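Local coordinates for protein nucleocapsid (Crimean-congo hemorrhagic fever virus, PDB 4AKL) that binds single- and double-stranded RNA, probably packaging the viral genome, and very likely also cuts double-stranded DNA without sequence specificity, at residues F48-A53 against T439-Q444. Numbering follows the deposited sequence.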
loop_
_atom_site.group_PDB
_atom_site.type_symbol
_atom_site.label_atom_id
_atom_site.label_comp_id
_atom_site.label_asym_id
_atom_site.label_seq_id
_atom_site.Cartn_x
_atom_site.Cartn_y
_atom_site.Cartn_z
ATOM N N PHE A 48 -18.790 16.033 20.764
ATOM C CA PHE A 48 -19.095 16.971 21.821
ATOM C C PHE A 48 -17.980 16.998 22.843
ATOM O O PHE A 48 -17.635 18.050 23.312
ATOM C CB PHE A 48 -20.435 16.642 22.509
ATOM C CG PHE A 48 -21.557 16.534 21.558
ATOM C CD1 PHE A 48 -21.871 17.600 20.737
ATOM C CD2 PHE A 48 -22.287 15.341 21.441
ATOM C CE1 PHE A 48 -22.908 17.505 19.828
ATOM C CE2 PHE A 48 -23.326 15.232 20.533
ATOM C CZ PHE A 48 -23.645 16.318 19.716
ATOM N N GLN A 49 -17.437 15.826 23.171
ATOM C CA GLN A 49 -16.271 15.733 24.043
ATOM C C GLN A 49 -15.110 16.516 23.454
ATOM O O GLN A 49 -14.466 17.323 24.153
ATOM C CB GLN A 49 -15.824 14.286 24.255
ATOM C CG GLN A 49 -16.775 13.386 25.090
ATOM C CD GLN A 49 -16.197 11.980 25.237
ATOM O OE1 GLN A 49 -14.965 11.778 25.131
ATOM N NE2 GLN A 49 -17.052 11.015 25.446
ATOM N N MET A 50 -14.860 16.283 22.166
ATOM C CA MET A 50 -13.774 16.949 21.453
ATOM C C MET A 50 -13.950 18.445 21.530
ATOM O O MET A 50 -13.013 19.146 21.889
ATOM C CB MET A 50 -13.679 16.486 19.976
ATOM C CG MET A 50 -12.416 16.869 19.289
ATOM S SD MET A 50 -10.890 16.200 20.096
ATOM C CE MET A 50 -10.751 14.641 19.288
ATOM N N ALA A 51 -15.167 18.920 21.236
ATOM C CA ALA A 51 -15.490 20.325 21.258
ATOM C C ALA A 51 -15.333 20.982 22.656
ATOM O O ALA A 51 -15.044 22.173 22.752
ATOM C CB ALA A 51 -16.929 20.526 20.733
ATOM N N GLY A 52 -15.563 20.214 23.727
ATOM C CA GLY A 52 -15.401 20.713 25.116
ATOM C C GLY A 52 -13.983 20.537 25.675
ATOM O O GLY A 52 -13.696 20.959 26.773
ATOM N N ALA A 53 -13.102 19.910 24.915
ATOM C CA ALA A 53 -11.734 19.647 25.363
ATOM C C ALA A 53 -10.796 20.810 24.964
ATOM O O ALA A 53 -10.796 21.231 23.795
ATOM C CB ALA A 53 -11.230 18.330 24.762
ATOM N N THR A 439 -12.763 18.536 14.486
ATOM C CA THR A 439 -13.216 19.308 15.643
ATOM C C THR A 439 -12.037 19.695 16.536
ATOM O O THR A 439 -11.949 20.830 17.012
ATOM C CB THR A 439 -14.227 18.496 16.484
ATOM O OG1 THR A 439 -15.357 18.179 15.693
ATOM C CG2 THR A 439 -14.680 19.251 17.670
ATOM N N GLY A 440 -11.139 18.758 16.739
ATOM C CA GLY A 440 -10.043 18.922 17.660
ATOM C C GLY A 440 -8.708 19.414 17.130
ATOM O O GLY A 440 -7.881 19.872 17.927
ATOM N N PHE A 441 -8.480 19.323 15.823
ATOM C CA PHE A 441 -7.185 19.657 15.238
ATOM C C PHE A 441 -7.319 20.217 13.849
ATOM O O PHE A 441 -8.340 20.020 13.199
ATOM C CB PHE A 441 -6.299 18.412 15.105
ATOM C CG PHE A 441 -6.194 17.576 16.351
ATOM C CD1 PHE A 441 -5.266 17.886 17.341
ATOM C CD2 PHE A 441 -7.035 16.465 16.531
ATOM C CE1 PHE A 441 -5.175 17.080 18.515
ATOM C CE2 PHE A 441 -6.961 15.657 17.684
ATOM C CZ PHE A 441 -6.039 15.951 18.673
ATOM N N ASN A 442 -6.254 20.895 13.390
ATOM C CA ASN A 442 -6.169 21.409 12.019
ATOM C C ASN A 442 -5.861 20.274 11.028
ATOM O O ASN A 442 -4.801 19.722 11.066
ATOM C CB ASN A 442 -5.075 22.483 11.914
ATOM C CG ASN A 442 -5.191 23.330 10.635
ATOM O OD1 ASN A 442 -5.961 23.006 9.683
ATOM N ND2 ASN A 442 -4.424 24.448 10.606
ATOM N N ILE A 443 -6.811 19.953 10.158
ATOM C CA ILE A 443 -6.680 18.904 9.126
ATOM C C ILE A 443 -5.516 19.191 8.203
ATOM O O ILE A 443 -4.592 18.365 8.057
ATOM C CB ILE A 443 -8.030 18.786 8.277
ATOM C CG1 ILE A 443 -9.098 18.077 9.076
ATOM C CG2 ILE A 443 -7.868 18.037 6.919
ATOM C CD1 ILE A 443 -8.625 16.731 9.687
ATOM N N GLN A 444 -5.567 20.386 7.616
ATOM C CA GLN A 444 -4.578 20.831 6.623
ATOM C C GLN A 444 -3.122 20.818 7.121
ATOM O O GLN A 444 -2.217 20.731 6.308
ATOM C CB GLN A 444 -4.957 22.222 6.054
ATOM C CG GLN A 444 -6.119 22.221 5.027
ATOM C CD GLN A 444 -7.517 22.198 5.629
ATOM O OE1 GLN A 444 -7.720 22.533 6.799
ATOM N NE2 GLN A 444 -8.501 21.796 4.810
#
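M50 carries most of this contact, reaching from helix 45-52 onto the C-terminal end of helix 425-440, just where that helix gives way to loop at F441. Its CG stands anti to the backbone N (chi1 -166°), and bends at chi2 and chi3 then fold the thioether along the backbone of G440. The packing is tightest here: M50 CG lies 3.4 Å from G440 N, and M50 SD sits 3.7 Å from G440 CA. Because G440 has no side chain, the sulfur can settle right against the main chain. The two backbones accordingly come close, with the CA atoms of M50 and G440 5.7 Å apart.

T439 closes the other flank with its methyl branch. T439 CG2, anti to its own backbone N, packs against M50 CG and lies 3.6 Å from A51 N, while OG1 is turned back to its own helix and hydrogen-bonded to the backbone carbonyl O of E435. Toward A51 the fit slackens into a solvent-exposed margin, where A51 CB merely brushes T439 CG2 at 4.0 Å.

Beyond G440 the contact is looser as well. M50 CE comes 4.2 Å from F441 CE2, and M50 SD is 5.5 Å from the centroid of the F441 ring, an oblique Met-aromatic contact at 42° off the normal. K59 of helix 56-71 touches both M50 and F441 and hydrogen-bonds the G440 carbonyl, so the helix end is also tied to a third helix by a polar link. Between the two segments themselves the join is van der Waals and sulfur-aromatic in character, which is consistent with the direct join resting on close shape fit at G440, with the polar tie supplied by K59.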